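Local atomic coordinates of amino acid adenylation domain-containing protein (Bacillus stratosphericus LAMA 585, PDB entry 6ULY), a protein that probably selects an alpha-keto acid and activates it as an acyl adenylate, as the adenylation domain of a nonribosomal depsipeptide synthetase module. Residues I250-P253 with L254-L257; T268-N272 with F273-M277; A304-P307 with K308-H311; A345-R348 with G349-N352; A370-E374 with T375-S379. All coordinates share one frame; numbering follows the deposited sequence.

Contact 1. Residues I250-P253 with L254-L257; sequences IAQP and LRWL. With SO4 (sulfate ion), chain N; SO4 (sulfate ion), chain O.
The side chains of Q252 and R255 meet where the chain passes from one helix to the next. R255 leaves its backbone with CG opposite the carbonyl carbon (chi1 -78°) and then runs extended to NE, which carries the guanidinium back past Q252. Q252 bends at its second torsion (chi2 -73°), which puts CG rather than the amide over the guanidinium: Q252 CG sits 3.5 Å from R255 CZ, above the centre of one face. Two sulfates, probably from the crystallisation liquor, lie at the edge, near the guanidinium plane. R255 NH1 donates to O1 of one at 2.7 Å, and R255 NH2 reaches O2 of the other at 3.2 Å. NH1 also bonds to the carbonyl of D248, which helps to fix the group. In the backbone, R255 N donates to Q252 O at 2.8 Å and W256 N to P253 O at 2.9 Å. W256 turns its indole toward the interior, where NE1 bonds to T268 OG1. Q252 leaves helical geometry after helix 246-251, and the arrangement is that of a type I turn, Q252 to R255, joining two consecutive helices of the adenylation domain.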
# COMPACT_ATOMS: atom_id res chain seq x y z
N ILE A 250 -28.76 6.96 4.15
CA ILE A 250 -28.59 5.52 3.97
C ILE A 250 -29.62 4.75 4.80
O ILE A 250 -29.98 3.62 4.45
CB ILE A 250 -27.14 5.08 4.32
CG1 ILE A 250 -26.80 5.39 5.77
CG2 ILE A 250 -26.14 5.74 3.38
CD1 ILE A 250 -26.89 4.17 6.68
N ALA A 251 -30.12 5.35 5.88
CA ALA A 251 -31.19 4.71 6.64
C ALA A 251 -32.49 4.69 5.85
O ALA A 251 -33.19 3.67 5.82
CB ALA A 251 -31.38 5.42 7.98
N GLN A 252 -32.83 5.80 5.19
CA GLN A 252 -34.05 5.91 4.40
C GLN A 252 -33.72 6.67 3.12
O GLN A 252 -33.93 7.89 3.03
CB GLN A 252 -35.17 6.61 5.18
CG GLN A 252 -35.42 6.06 6.58
CD GLN A 252 -36.12 4.72 6.57
OE1 GLN A 252 -36.87 4.40 5.64
NE2 GLN A 252 -35.88 3.92 7.60
N PRO A 253 -33.21 5.98 2.10
CA PRO A 253 -32.79 6.69 0.88
C PRO A 253 -33.86 7.59 0.28
O PRO A 253 -33.53 8.62 -0.31
CB PRO A 253 -32.42 5.54 -0.07
CG PRO A 253 -32.01 4.42 0.84
CD PRO A 253 -32.89 4.54 2.05
N LEU A 254 -35.14 7.22 0.40
CA LEU A 254 -36.19 8.05 -0.18
C LEU A 254 -36.25 9.44 0.45
O LEU A 254 -36.89 10.33 -0.12
CB LEU A 254 -37.55 7.37 -0.04
CG LEU A 254 -37.78 6.17 -0.96
CD1 LEU A 254 -39.18 5.60 -0.74
CD2 LEU A 254 -37.58 6.54 -2.43
N ARG A 255 -35.60 9.65 1.59
CA ARG A 255 -35.49 10.99 2.14
C ARG A 255 -34.84 11.95 1.15
O ARG A 255 -35.16 13.15 1.16
CB ARG A 255 -34.70 10.97 3.44
CG ARG A 255 -35.51 10.48 4.60
CD ARG A 255 -34.67 10.24 5.83
NE ARG A 255 -35.51 9.77 6.92
CZ ARG A 255 -35.05 9.19 8.03
NH1 ARG A 255 -33.75 9.00 8.20
NH2 ARG A 255 -35.91 8.80 8.96
N TRP A 256 -33.92 11.46 0.32
CA TRP A 256 -33.37 12.29 -0.74
C TRP A 256 -34.49 12.94 -1.53
O TRP A 256 -34.48 14.16 -1.77
CB TRP A 256 -32.47 11.45 -1.65
CG TRP A 256 -31.43 12.21 -2.42
CD1 TRP A 256 -31.09 13.53 -2.27
CD2 TRP A 256 -30.59 11.69 -3.46
NE1 TRP A 256 -30.10 13.86 -3.16
CE2 TRP A 256 -29.77 12.75 -3.90
CE3 TRP A 256 -30.46 10.44 -4.06
CZ2 TRP A 256 -28.83 12.59 -4.91
CZ3 TRP A 256 -29.52 10.28 -5.07
CH2 TRP A 256 -28.72 11.35 -5.48
N LEU A 257 -35.47 12.15 -1.96
CA LEU A 257 -36.60 12.70 -2.69
C LEU A 257 -37.34 13.73 -1.85
O LEU A 257 -37.58 14.86 -2.30
CB LEU A 257 -37.54 11.58 -3.13
CG LEU A 257 -36.91 10.50 -4.01
CD1 LEU A 257 -37.99 9.59 -4.58
CD2 LEU A 257 -36.09 11.11 -5.14
S SO4 N . -33.95 6.78 11.24
O1 SO4 N . -33.09 7.30 10.21
O2 SO4 N . -33.15 6.10 12.23
O3 SO4 N . -34.66 7.86 11.85
O4 SO4 N . -34.88 5.85 10.66
S SO4 O . -38.52 11.42 10.06
O1 SO4 O . -37.61 12.02 9.12
O2 SO4 O . -38.79 10.07 9.66
O3 SO4 O . -37.93 11.43 11.37
O4 SO4 O . -39.75 12.16 10.08

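Contact 2. Residues T268-N272 with F273-M277; sequences TWAPN and FAFAM
A270 and A274 press their methyl groups together where a strand gives way to a helix. Their CB atoms are 3.4 Å apart, closer than usual for two carbons, and this is the tight spot of the contact. F275 belongs to the same close-set side: it turns a ring edge to the backbone, with CE1 3.4 Å from A270 O and CD1 3.4 Å from P271 O, both oxygens near the ring plane. P271 and F273 lie side by side at a more ordinary separation. F273 CG stands between the backbone N and the carbonyl carbon (chi1 76°), which lays the ring alongside the proline, F273 CE1 3.5 Å from P271 CG. All the touching residues are buried; M277, at the far end of the segment, is the partly exposed one. The F273 side is covered by helix 560-570, through Q565 and A569. A274 N donates to P271 O at 3.1 Å and A276 N to N272 O at 3.1 Å, closing the first helical turn. The N272 amide bonds to N300 and Q565. Strand 267-270 thus runs into helix 272-279 beside strand 297-301, while helix 307-317 packs its T309 against N272, F275 and A276.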
# COMPACT_ATOMS: atom_id res chain seq x y z
N THR A 268 -27.80 18.84 -6.53
CA THR A 268 -27.43 17.86 -5.51
C THR A 268 -26.42 16.91 -6.15
O THR A 268 -26.14 17.00 -7.35
CB THR A 268 -28.66 17.12 -4.98
OG1 THR A 268 -28.31 16.36 -3.82
CG2 THR A 268 -29.23 16.18 -6.04
N TRP A 269 -25.88 16.01 -5.34
CA TRP A 269 -24.95 15.02 -5.88
C TRP A 269 -24.90 13.80 -4.97
O TRP A 269 -25.34 13.83 -3.82
CB TRP A 269 -23.54 15.61 -6.03
CG TRP A 269 -22.73 15.59 -4.78
CD1 TRP A 269 -22.86 16.42 -3.70
CD2 TRP A 269 -21.65 14.71 -4.47
NE1 TRP A 269 -21.93 16.11 -2.74
CE2 TRP A 269 -21.17 15.06 -3.19
CE3 TRP A 269 -21.04 13.65 -5.15
CZ2 TRP A 269 -20.12 14.39 -2.58
CZ3 TRP A 269 -19.99 12.99 -4.54
CH2 TRP A 269 -19.54 13.36 -3.27
N ALA A 270 -24.32 12.73 -5.52
CA ALA A 270 -24.06 11.50 -4.79
C ALA A 270 -23.23 10.58 -5.68
O ALA A 270 -23.23 10.74 -6.90
CB ALA A 270 -25.37 10.80 -4.38
N PRO A 271 -22.50 9.63 -5.09
CA PRO A 271 -21.90 8.57 -5.89
C PRO A 271 -22.97 7.69 -6.51
O PRO A 271 -24.15 7.73 -6.14
CB PRO A 271 -21.03 7.80 -4.89
CG PRO A 271 -20.82 8.74 -3.74
CD PRO A 271 -22.07 9.57 -3.68
N ASN A 272 -22.54 6.86 -7.46
CA ASN A 272 -23.50 6.07 -8.23
C ASN A 272 -24.34 5.16 -7.34
O ASN A 272 -25.48 4.83 -7.71
CB ASN A 272 -22.76 5.25 -9.29
CG ASN A 272 -23.70 4.62 -10.29
OD1 ASN A 272 -24.23 5.30 -11.17
ND2 ASN A 272 -23.92 3.32 -10.16
N PHE A 273 -23.81 4.74 -6.19
CA PHE A 273 -24.54 3.79 -5.35
C PHE A 273 -25.85 4.39 -4.85
O PHE A 273 -26.86 3.69 -4.72
CB PHE A 273 -23.67 3.34 -4.17
CG PHE A 273 -23.56 4.36 -3.06
CD1 PHE A 273 -22.44 5.18 -2.98
CD2 PHE A 273 -24.55 4.49 -2.10
CE1 PHE A 273 -22.33 6.12 -1.97
CE2 PHE A 273 -24.44 5.43 -1.09
CZ PHE A 273 -23.33 6.25 -1.03
N ALA A 274 -25.85 5.69 -4.55
CA ALA A 274 -27.06 6.33 -4.05
C ALA A 274 -28.16 6.29 -5.10
O ALA A 274 -29.33 6.05 -4.78
CB ALA A 274 -26.77 7.77 -3.63
N PHE A 275 -27.81 6.51 -6.37
CA PHE A 275 -28.79 6.39 -7.44
C PHE A 275 -29.33 4.97 -7.52
O PHE A 275 -30.54 4.76 -7.71
CB PHE A 275 -28.18 6.81 -8.77
CG PHE A 275 -27.77 8.25 -8.83
CD1 PHE A 275 -26.57 8.67 -8.27
CD2 PHE A 275 -28.57 9.20 -9.45
CE1 PHE A 275 -26.19 10.00 -8.32
CE2 PHE A 275 -28.19 10.53 -9.51
CZ PHE A 275 -27.00 10.92 -8.94
N ALA A 276 -28.46 3.98 -7.36
CA ALA A 276 -28.91 2.59 -7.38
C ALA A 276 -29.78 2.28 -6.17
O ALA A 276 -30.74 1.52 -6.27
CB ALA A 276 -27.71 1.65 -7.44
N MET A 277 -29.45 2.86 -5.01
CA MET A 277 -30.27 2.65 -3.82
C MET A 277 -31.69 3.16 -4.05
O MET A 277 -32.66 2.48 -3.69
CB MET A 277 -29.64 3.33 -2.61
CG MET A 277 -28.39 2.65 -2.07
SD MET A 277 -27.69 3.48 -0.63
CE MET A 277 -28.82 2.97 0.66

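Contact 3. Residues A304-P307 with K308-H311; sequences AVVP and KTIH. With QA7 (5'-O-{(S)-hydroxy[(4-methyl-2-oxopentanoyl)oxy]phosphoryl}adenosine), chain C; SO4 (sulfate ion), chain P.
T309 sets its hydroxyl against the side chain of V306, and this pair leads the first shell of the contact. T309 OG1 lies 3.4 Å from V306 CB, the two side chains crossing at a slant. On another side of the chain V305 and I310 meet at about a right angle through methyl groups, V305 CG1 to I310 CG2 at 3.9 Å. I310 holds CG1 between its backbone N and carbonyl carbon (chi1 58°), a setting that brings CG1 to 3.1 Å from P307 O and leaves CG2 to face V305.

Backbone bonds form the next layer. V306 is the N-cap residue, and its carbonyl receives I310 N at 3.3 Å in a nearly straight bond (N-H...O 163°), with a weak additional bond from T309 N. H311 N then donates to P307 O at 3.0 Å, and P307, which has no amide hydrogen to offer, fills the first turn of the helix.

Farther out, other elements set these groups in place. N272 OD1 of helix 272-279 weakly accepts V306 N, the T309 hydroxyl bonds to that of T562, the V305 carbonyl receives T381 OG1, and the A304 carbonyl receives Q565 NE2. A304 belongs to the pocket of the keto acyl adenylate: A304 N lies 3.5 Å from C21 of the adenine. A304 N also donates to O1 of a sulfate at 3.1 Å, an ion probably from the crystallisation liquor. The loop follows strand 297-301, passes the adenine at A304 and enters helix 307-317, whose first turn packs against helix 272-279.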
# COMPACT_ATOMS: atom_id res chain seq x y z
N ALA A 304 -17.64 4.55 -10.34
CA ALA A 304 -18.09 4.24 -11.68
C ALA A 304 -19.55 4.64 -11.87
O ALA A 304 -20.42 4.24 -11.09
CB ALA A 304 -17.91 2.75 -11.97
N VAL A 305 -19.81 5.43 -12.91
CA VAL A 305 -21.16 5.84 -13.27
C VAL A 305 -21.71 4.79 -14.23
O VAL A 305 -21.21 4.64 -15.35
CB VAL A 305 -21.18 7.24 -13.89
CG1 VAL A 305 -22.61 7.66 -14.23
CG2 VAL A 305 -20.54 8.25 -12.95
N VAL A 306 -22.74 4.07 -13.79
CA VAL A 306 -23.29 2.95 -14.57
C VAL A 306 -24.40 3.50 -15.45
O VAL A 306 -25.35 4.12 -14.94
CB VAL A 306 -23.82 1.85 -13.64
CG1 VAL A 306 -24.34 0.68 -14.46
CG2 VAL A 306 -22.73 1.40 -12.67
N PRO A 307 -24.33 3.29 -16.78
CA PRO A 307 -25.40 3.81 -17.65
C PRO A 307 -26.80 3.36 -17.24
O PRO A 307 -27.72 4.18 -17.16
CB PRO A 307 -25.01 3.28 -19.03
CG PRO A 307 -23.53 3.12 -18.96
CD PRO A 307 -23.22 2.71 -17.55
N LYS A 308 -26.99 2.07 -16.99
CA LYS A 308 -28.32 1.58 -16.69
C LYS A 308 -28.83 2.05 -15.33
O LYS A 308 -30.04 2.06 -15.11
CB LYS A 308 -28.35 0.05 -16.77
CG LYS A 308 -28.38 -0.47 -18.20
CD LYS A 308 -28.40 -1.99 -18.26
CE LYS A 308 -28.73 -2.47 -19.67
NZ LYS A 308 -28.69 -3.95 -19.78
N THR A 309 -27.93 2.46 -14.43
CA THR A 309 -28.37 3.00 -13.15
C THR A 309 -28.97 4.39 -13.33
O THR A 309 -30.04 4.69 -12.80
CB THR A 309 -27.19 3.05 -12.17
OG1 THR A 309 -26.76 1.72 -11.86
CG2 THR A 309 -27.59 3.76 -10.88
N ILE A 310 -28.28 5.26 -14.07
CA ILE A 310 -28.77 6.63 -14.23
C ILE A 310 -30.01 6.66 -15.11
O ILE A 310 -30.94 7.44 -14.86
CB ILE A 310 -27.66 7.54 -14.80
CG1 ILE A 310 -27.16 7.01 -16.15
CG2 ILE A 310 -26.51 7.65 -13.81
CD1 ILE A 310 -25.98 7.79 -16.71
N HIS A 311 -30.07 5.81 -16.14
CA HIS A 311 -31.24 5.79 -17.01
C HIS A 311 -32.47 5.33 -16.25
O HIS A 311 -33.55 5.94 -16.36
CB HIS A 311 -30.99 4.88 -18.21
CG HIS A 311 -32.13 4.85 -19.18
ND1 HIS A 311 -32.91 3.73 -19.38
CD2 HIS A 311 -32.63 5.81 -20.00
CE1 HIS A 311 -33.84 4.00 -20.28
NE2 HIS A 311 -33.69 5.25 -20.68
C01 QA7 C . -16.72 14.14 -8.47
C02 QA7 C . -16.32 13.92 -7.06
C03 QA7 C . -16.07 15.24 -6.38
C04 QA7 C . -15.20 12.94 -7.11
C05 QA7 C . -14.04 13.14 -6.19
C06 QA7 C . -13.58 12.01 -5.34
C10 QA7 C . -11.03 9.77 -6.06
C11 QA7 C . -11.07 8.59 -6.77
C12 QA7 C . -10.53 8.84 -8.24
C13 QA7 C . -11.11 8.00 -8.92
C14 QA7 C . -12.55 7.69 -8.19
C16 QA7 C . -14.03 9.47 -8.73
C18 QA7 C . -15.08 8.68 -10.41
C19 QA7 C . -15.90 8.38 -11.50
C21 QA7 C . -14.93 6.38 -11.69
C23 QA7 C . -14.21 7.76 -10.01
N15 QA7 C . -13.57 8.28 -8.95
N17 QA7 C . -14.95 9.74 -9.61
N20 QA7 C . -15.78 7.25 -12.10
N22 QA7 C . -14.15 6.60 -10.68
N24 QA7 C . -16.82 9.34 -11.94
O07 QA7 C . -12.46 12.08 -4.58
O09 QA7 C . -11.45 9.61 -4.76
O25 QA7 C . -12.49 8.18 -7.03
O26 QA7 C . -10.49 6.70 -8.98
O27 QA7 C . -9.04 8.81 -8.43
O28 QA7 C . -12.31 10.68 -2.64
O29 QA7 C . -10.39 11.37 -3.56
O30 QA7 C . -14.19 11.06 -5.34
O31 QA7 C . -13.49 14.14 -6.19
P08 QA7 C . -11.67 10.89 -3.89
S SO4 P . -16.15 1.68 -8.35
O1 SO4 P . -15.58 2.92 -8.69
O2 SO4 P . -15.13 0.70 -8.38
O3 SO4 P . -16.72 1.70 -7.06
O4 SO4 P . -17.14 1.30 -9.28

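Contact 4. Residues A345-R348 with G349-N352; sequences AIER and GDEN. With SO4 (sulfate ion), chain E; SO4 (sulfate ion), chain L.
E347 and D350 face each other across a type I beta turn at the surface, and one direct hydrogen bond closes it. D350 N donates to E347 O at 3.1 Å, with the donor well above the carbonyl plane. A water adds to the link, accepting from E347 N at 2.9 Å and lying near D350 O.

Charge makes a second group. The two acidic side chains cross with their carboxylate planes 53° apart, and E347 OE1 touches D350 CB at 3.5 Å. E347 OE1 and D350 OD1 are 4.3 Å apart, so like charges probably oppose each other mildly; E347 OE1 also has a weak bond from S353 OG, and D350 OD2 a weak one from N352 N.

R348 supplies the ionic part. Its CG lies opposite the backbone N (chi1 -173°), and bends at the next two torsions swing the guanidinium outward, edge-on to two sulfates probably from the crystallisation liquor. R348 NH1 binds O3 of one at 2.6 Å, while the bonds to the other are weak. NH2 also has a weak bond to L322 O.

The turn and its flanking residues lie in the loop between strands 338-342 and 355-359, draped along helix 307-317: I346 packs on I310 and L314, R348 on L314, and E351 on H311, while the R348 backbone bonds to that of G324.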
# COMPACT_ATOMS: atom_id res chain seq x y z
N ALA A 345 -24.39 15.50 -21.06
CA ALA A 345 -24.95 14.82 -22.22
C ALA A 345 -25.88 13.67 -21.87
O ALA A 345 -26.44 13.06 -22.78
CB ALA A 345 -23.82 14.29 -23.11
N ILE A 346 -26.05 13.35 -20.59
CA ILE A 346 -26.94 12.25 -20.21
C ILE A 346 -28.39 12.70 -20.40
O ILE A 346 -28.79 13.78 -19.95
CB ILE A 346 -26.68 11.82 -18.76
CG1 ILE A 346 -25.27 11.21 -18.63
CG2 ILE A 346 -27.75 10.85 -18.28
CD1 ILE A 346 -25.08 9.91 -19.40
N GLU A 347 -29.17 11.85 -21.07
CA GLU A 347 -30.56 12.17 -21.40
C GLU A 347 -31.43 10.95 -21.19
O GLU A 347 -31.10 9.86 -21.68
CB GLU A 347 -30.68 12.66 -22.85
CG GLU A 347 -29.99 13.98 -23.12
CD GLU A 347 -29.85 14.27 -24.60
OE1 GLU A 347 -30.08 13.35 -25.41
OE2 GLU A 347 -29.52 15.43 -24.95
N ARG A 348 -32.55 11.13 -20.48
CA ARG A 348 -33.46 10.02 -20.25
C ARG A 348 -33.93 9.41 -21.57
O ARG A 348 -33.94 8.19 -21.74
CB ARG A 348 -34.67 10.48 -19.43
CG ARG A 348 -35.61 9.35 -19.00
CD ARG A 348 -37.08 9.77 -19.03
NE ARG A 348 -37.33 11.00 -18.28
CZ ARG A 348 -37.75 12.14 -18.81
NH1 ARG A 348 -38.01 12.25 -20.11
NH2 ARG A 348 -37.94 13.19 -18.02
N GLY A 349 -34.30 10.26 -22.53
CA GLY A 349 -34.82 9.80 -23.80
C GLY A 349 -33.80 9.28 -24.78
O GLY A 349 -34.19 8.83 -25.86
N ASP A 350 -32.51 9.30 -24.44
CA ASP A 350 -31.45 8.83 -25.34
C ASP A 350 -30.43 8.07 -24.49
O ASP A 350 -29.50 8.66 -23.92
CB ASP A 350 -30.80 9.99 -26.09
CG ASP A 350 -30.01 9.53 -27.29
OD1 ASP A 350 -30.10 10.17 -28.36
OD2 ASP A 350 -29.30 8.50 -27.18
N GLU A 351 -30.60 6.75 -24.41
CA GLU A 351 -29.69 5.92 -23.62
C GLU A 351 -28.27 5.96 -24.16
O GLU A 351 -27.33 5.68 -23.41
CB GLU A 351 -30.18 4.47 -23.60
CG GLU A 351 -31.62 4.31 -23.16
CD GLU A 351 -32.01 2.86 -22.95
OE1 GLU A 351 -31.12 1.99 -22.98
OE2 GLU A 351 -33.22 2.59 -22.75
N ASN A 352 -28.09 6.31 -25.43
CA ASN A 352 -26.77 6.36 -26.04
C ASN A 352 -26.11 7.72 -25.93
O ASN A 352 -24.90 7.83 -26.17
CB ASN A 352 -26.85 5.96 -27.52
CG ASN A 352 -27.19 4.49 -27.70
OD1 ASN A 352 -26.76 3.64 -26.92
ND2 ASN A 352 -27.96 4.18 -28.73
S SO4 E . -38.38 16.11 -20.12
O1 SO4 E . -37.96 16.79 -21.30
O2 SO4 E . -37.45 15.06 -19.81
O3 SO4 E . -38.44 17.03 -19.02
O4 SO4 E . -39.68 15.54 -20.33
S SO4 L . -38.77 9.94 -23.33
O1 SO4 L . -38.45 10.42 -24.63
O2 SO4 L . -38.03 8.77 -23.07
O3 SO4 L . -38.47 10.94 -22.36
O4 SO4 L . -40.14 9.63 -23.26
O HOH W 1 -28.06 9.39 -22.00

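Contact 5. Residues A370-E374 with T375-S379; sequences AEARE and TGTVS
R373 folds its side chain back over T377, and its course shows how an exposed arginine can be laid back against the strand that follows it. CB begins beside the T375 carbonyl, R373 CB lying 3.7 Å from T375 O, with the T377 methyl a little farther off. R373 CG, set opposite the carbonyl carbon, skirts T377 CG2 at 4.1 Å. A bend at the third torsion (chi3 -34°) then turns the tip toward T375 and T377: R373 NE comes within 3.4 Å of T375 O, and R373 CZ sits 3.6 Å from T377 CG2. At the end, R373 NH2 lies 3.3 Å from T377 CG2, which covers one face of the guanidinium toward its rim. R373 NH1 lies 2.9 Å from T375 O and also nears G376 CA. The salt bridge from NH2 to E359 on the adjoining strand helps to hold the group there. T377 is used twice, for T377 OG1 accepts R373 N at 3.0 Å in a nearly straight bond (168°). G376, with positive phi, lets NH1 lie close to its CA. Beyond it, S379 OG bonds to T357. Strand 377-381 pairs with strand 355-359, and the arrangement is that of a loop returning into a two-stranded antiparallel sheet.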
# COMPACT_ATOMS: atom_id res chain seq x y z
N ALA A 370 -19.42 0.06 -31.12
CA ALA A 370 -20.36 -1.01 -31.45
C ALA A 370 -21.70 -0.67 -30.83
O ALA A 370 -21.80 0.19 -29.95
CB ALA A 370 -19.86 -2.37 -30.96
N GLU A 371 -22.73 -1.35 -31.30
CA GLU A 371 -24.05 -1.27 -30.70
C GLU A 371 -24.12 -2.29 -29.57
O GLU A 371 -23.70 -3.44 -29.74
CB GLU A 371 -25.15 -1.53 -31.73
CG GLU A 371 -25.29 -0.42 -32.76
CD GLU A 371 -26.51 0.46 -32.51
OE1 GLU A 371 -27.64 0.02 -32.82
OE2 GLU A 371 -26.34 1.58 -31.99
N ALA A 372 -24.62 -1.85 -28.41
CA ALA A 372 -24.60 -2.70 -27.23
C ALA A 372 -25.26 -4.04 -27.51
O ALA A 372 -26.30 -4.12 -28.17
CB ALA A 372 -25.29 -2.00 -26.06
N ARG A 373 -24.65 -5.11 -27.00
CA ARG A 373 -25.13 -6.47 -27.17
C ARG A 373 -25.08 -7.19 -25.84
O ARG A 373 -24.49 -6.71 -24.86
CB ARG A 373 -24.30 -7.23 -28.22
CG ARG A 373 -24.24 -6.55 -29.58
CD ARG A 373 -23.53 -7.43 -30.60
NE ARG A 373 -22.46 -8.21 -29.97
CZ ARG A 373 -21.17 -7.90 -29.99
NH1 ARG A 373 -20.30 -8.69 -29.38
NH2 ARG A 373 -20.74 -6.82 -30.63
N GLU A 374 -25.70 -8.37 -25.80
CA GLU A 374 -25.75 -9.14 -24.56
C GLU A 374 -24.35 -9.47 -24.06
O GLU A 374 -24.09 -9.43 -22.85
CB GLU A 374 -26.56 -10.42 -24.76
CG GLU A 374 -27.88 -10.21 -25.50
CD GLU A 374 -28.74 -11.46 -25.51
OE1 GLU A 374 -29.62 -11.58 -24.63
OE2 GLU A 374 -28.54 -12.32 -26.39
N THR A 375 -23.44 -9.79 -24.97
CA THR A 375 -22.06 -10.10 -24.63
C THR A 375 -21.14 -9.51 -25.68
O THR A 375 -21.54 -9.24 -26.82
CB THR A 375 -21.81 -11.61 -24.52
OG1 THR A 375 -22.09 -12.24 -25.78
CG2 THR A 375 -22.69 -12.23 -23.44
N GLY A 376 -19.88 -9.31 -25.30
CA GLY A 376 -18.86 -8.83 -26.21
C GLY A 376 -18.77 -7.33 -26.35
O GLY A 376 -17.92 -6.85 -27.11
N THR A 377 -19.62 -6.56 -25.67
CA THR A 377 -19.57 -5.11 -25.71
C THR A 377 -19.54 -4.56 -24.29
O THR A 377 -20.08 -5.16 -23.36
CB THR A 377 -20.77 -4.51 -26.46
OG1 THR A 377 -21.98 -4.84 -25.76
CG2 THR A 377 -20.84 -5.04 -27.88
N VAL A 378 -18.89 -3.41 -24.14
CA VAL A 378 -18.83 -2.69 -22.87
C VAL A 378 -19.34 -1.28 -23.10
O VAL A 378 -19.07 -0.67 -24.14
CB VAL A 378 -17.40 -2.65 -22.30
CG1 VAL A 378 -16.94 -4.05 -21.94
CG2 VAL A 378 -16.44 -2.01 -23.30
N SER A 379 -20.09 -0.76 -22.13
CA SER A 379 -20.64 0.58 -22.19
C SER A 379 -20.06 1.41 -21.06
O SER A 379 -20.10 1.01 -19.89
CB SER A 379 -22.17 0.55 -22.08
OG SER A 379 -22.75 0.00 -23.25

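Burial and chemistry vary together across the set, with contact 2 at the core. Contact 2 is the wholly buried member and relies on alanine, proline and phenylalanine; contacts 1 and 3 are partly buried and mix apolar and polar groups, and contacts 4 and 5 lie on the surface, where arginines and acidic groups prevail. Contacts 1 and 2 are joined by W256 and T268, and N272 of contact 2 reaches contact 3, its amide oxygen weakly accepting V306 N. Contact 3 in turn meets contact 4 through I310 and I346. Contact 5 lies farthest out and touches contact 3 alone, between P307 and S379.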